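Local coordinates for protein thiamine-monophosphate kinase (Aquifex aeolicus, PDB 1VQV) that phosphorylates thiamine monophosphate with ATP to give thiamine diphosphate, the active form of vitamin B1, working as a magnesium-dependent homodimer, at residues B[164-168]-B[181-186]. Residues are numbered along the deposited sequence; the frame is centred on the assembly and turned at random.
Sequences LELLL and LIQRHL
Leu164 lays its CB over one face of the His185 imidazole, 3.8 Å from the ring centroid and 20° off the ring normal, a CH-pi contact displaced toward the rim where NE2 lies. His185 extends its ring to the other helix with CG anti to the backbone N (chi1 173°). From CB the Leu164 chain runs on past the same rim, its CD1 3.7 Å from His185 CE1. Leu167 reaches the imidazole obliquely, with CD1 3.8 Å from His185 ND1, and the same methyl meets Leu186 CD1 at 3.6 Å. The other branch of Leu167, CD2, lies against Ile182 CG2. Ile182 divides its two branches between neighbouring leucines: CG2 takes Leu167, while CG1, beside the backbone N, faces Leu166 CD1 at 4.0 Å. Leu166 and Ile182 cross at about a right angle, and Leu166 CD1 also abuts Leu181 CB at 4.1 Å. An alanine in place of His185 would probably deprive Leu164 of the ring face beneath its CB and open a gap beside the Leu167 CD1 methyl. Apolar side chains and one aromatic face thus join the two helices, whose local axes approach to 8.9 Å and cross at -105°, burying 350 Å² in all. Segments 164-168 and 181-186 belong to consecutive helices, 159-168 and 176-186, linked by a short loop from which Tyr174 contacts Ile182 and hydrogen-bonds the Leu166 carbonyl. Helix 238-246 packs on Leu166 and Leu181 through Tyr243, Tyr55 touches Leu167 and Leu186, and the His185 side chain lies about 7 Å from those of His50 and Glu260, both substrate-binding, so the His185 end of this helical pair lies near the substrate-binding residues.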
loop_
_atom_site.group_PDB
_atom_site.type_symbol
_atom_site.label_atom_id
_atom_site.label_comp_id
_atom_site.label_asym_id
_atom_site.label_seq_id
_atom_site.Cartn_x
_atom_site.Cartn_y
_atom_site.Cartn_z
ATOM N N LEU B 164 -5.713 -3.758 -25.173
ATOM C CA LEU B 164 -4.291 -3.659 -24.885
ATOM C C LEU B 164 -3.499 -3.885 -26.171
ATOM O O LEU B 164 -2.463 -3.254 -26.409
ATOM C CB LEU B 164 -3.889 -4.698 -23.837
ATOM C CG LEU B 164 -2.383 -4.845 -23.577
ATOM C CD1 LEU B 164 -1.783 -3.485 -23.240
ATOM C CD2 LEU B 164 -2.153 -5.845 -22.446
ATOM N N GLU B 165 -3.994 -4.799 -26.998
ATOM C CA GLU B 165 -3.349 -5.110 -28.263
ATOM C C GLU B 165 -3.496 -3.933 -29.220
ATOM O O GLU B 165 -2.564 -3.633 -29.967
ATOM C CB GLU B 165 -3.952 -6.376 -28.873
ATOM C CG GLU B 165 -3.469 -7.674 -28.229
ATOM C CD GLU B 165 -4.368 -8.851 -28.569
ATOM O OE1 GLU B 165 -4.871 -8.909 -29.703
ATOM O OE2 GLU B 165 -4.568 -9.722 -27.712
ATOM N N LEU B 166 -4.657 -3.274 -29.197
ATOM C CA LEU B 166 -4.894 -2.109 -30.049
ATOM C C LEU B 166 -3.961 -0.975 -29.586
ATOM O O LEU B 166 -3.414 -0.215 -30.392
ATOM C CB LEU B 166 -6.362 -1.657 -29.967
ATOM C CG LEU B 166 -7.470 -2.538 -30.566
ATOM C CD1 LEU B 166 -8.827 -1.849 -30.464
ATOM C CD2 LEU B 166 -7.165 -2.814 -32.019
ATOM N N LEU B 167 -3.776 -0.854 -28.278
ATOM C CA LEU B 167 -2.880 0.164 -27.771
ATOM C C LEU B 167 -1.477 -0.167 -28.256
ATOM O O LEU B 167 -0.788 0.692 -28.796
ATOM C CB LEU B 167 -2.913 0.192 -26.248
ATOM C CG LEU B 167 -4.174 0.834 -25.692
ATOM C CD1 LEU B 167 -4.202 0.702 -24.177
ATOM C CD2 LEU B 167 -4.218 2.301 -26.123
ATOM N N LEU B 168 -1.055 -1.417 -28.077
ATOM C CA LEU B 168 0.281 -1.798 -28.507
ATOM C C LEU B 168 0.498 -1.517 -29.996
ATOM O O LEU B 168 1.629 -1.440 -30.455
ATOM C CB LEU B 168 0.557 -3.281 -28.209
ATOM C CG LEU B 168 0.558 -3.771 -26.749
ATOM C CD1 LEU B 168 0.982 -5.236 -26.725
ATOM C CD2 LEU B 168 1.519 -2.941 -25.882
ATOM N N LEU B 181 -13.144 -0.649 -26.925
ATOM C CA LEU B 181 -12.314 -1.757 -26.459
ATOM C C LEU B 181 -11.146 -1.260 -25.624
ATOM O O LEU B 181 -10.815 -1.838 -24.582
ATOM C CB LEU B 181 -11.778 -2.554 -27.652
ATOM C CG LEU B 181 -12.788 -3.474 -28.336
ATOM C CD1 LEU B 181 -12.168 -4.152 -29.563
ATOM C CD2 LEU B 181 -13.250 -4.508 -27.326
ATOM N N ILE B 182 -10.528 -0.187 -26.108
ATOM C CA ILE B 182 -9.388 0.434 -25.448
ATOM C C ILE B 182 -9.860 1.032 -24.131
ATOM O O ILE B 182 -9.220 0.888 -23.097
ATOM C CB ILE B 182 -8.796 1.566 -26.334
ATOM C CG1 ILE B 182 -8.553 1.040 -27.755
ATOM C CG2 ILE B 182 -7.491 2.094 -25.733
ATOM C CD1 ILE B 182 -7.967 2.060 -28.724
ATOM N N GLN B 183 -10.995 1.704 -24.177
ATOM C CA GLN B 183 -11.536 2.329 -22.994
ATOM C C GLN B 183 -11.812 1.292 -21.904
ATOM O O GLN B 183 -11.586 1.554 -20.728
ATOM C CB GLN B 183 -12.788 3.136 -23.383
ATOM C CG GLN B 183 -12.445 4.249 -24.407
ATOM C CD GLN B 183 -13.581 5.231 -24.735
ATOM O OE1 GLN B 183 -13.365 6.234 -25.442
ATOM N NE2 GLN B 183 -14.785 4.950 -24.230
ATOM N N ARG B 184 -12.267 0.103 -22.294
ATOM C CA ARG B 184 -12.555 -0.968 -21.339
ATOM C C ARG B 184 -11.294 -1.439 -20.629
ATOM O O ARG B 184 -11.340 -1.971 -19.512
ATOM C CB ARG B 184 -13.212 -2.152 -22.061
ATOM C CG ARG B 184 -14.736 -2.071 -22.081
ATOM C CD ARG B 184 -15.383 -2.755 -23.273
ATOM N NE ARG B 184 -16.680 -2.128 -23.536
ATOM C CZ ARG B 184 -17.375 -2.245 -24.665
ATOM N NH1 ARG B 184 -16.921 -2.980 -25.670
ATOM N NH2 ARG B 184 -18.512 -1.582 -24.799
ATOM N N HIS B 185 -10.161 -1.234 -21.282
ATOM C CA HIS B 185 -8.892 -1.647 -20.720
ATOM C C HIS B 185 -8.222 -0.506 -19.972
ATOM O O HIS B 185 -7.571 -0.721 -18.958
ATOM C CB HIS B 185 -7.991 -2.169 -21.839
ATOM C CG HIS B 185 -6.595 -2.469 -21.403
ATOM N ND1 HIS B 185 -5.574 -1.552 -21.508
ATOM C CD2 HIS B 185 -6.048 -3.581 -20.861
ATOM C CE1 HIS B 185 -4.454 -2.085 -21.051
ATOM N NE2 HIS B 185 -4.715 -3.316 -20.652
ATOM N N LEU B 186 -8.408 0.713 -20.458
ATOM C CA LEU B 186 -7.791 1.874 -19.833
ATOM C C LEU B 186 -8.612 2.479 -18.692
ATOM O O LEU B 186 -8.078 2.809 -17.635
ATOM C CB LEU B 186 -7.508 2.947 -20.892
ATOM C CG LEU B 186 -6.066 3.455 -20.971
ATOM C CD1 LEU B 186 -5.138 2.271 -21.028
ATOM C CD2 LEU B 186 -5.880 4.327 -22.202
#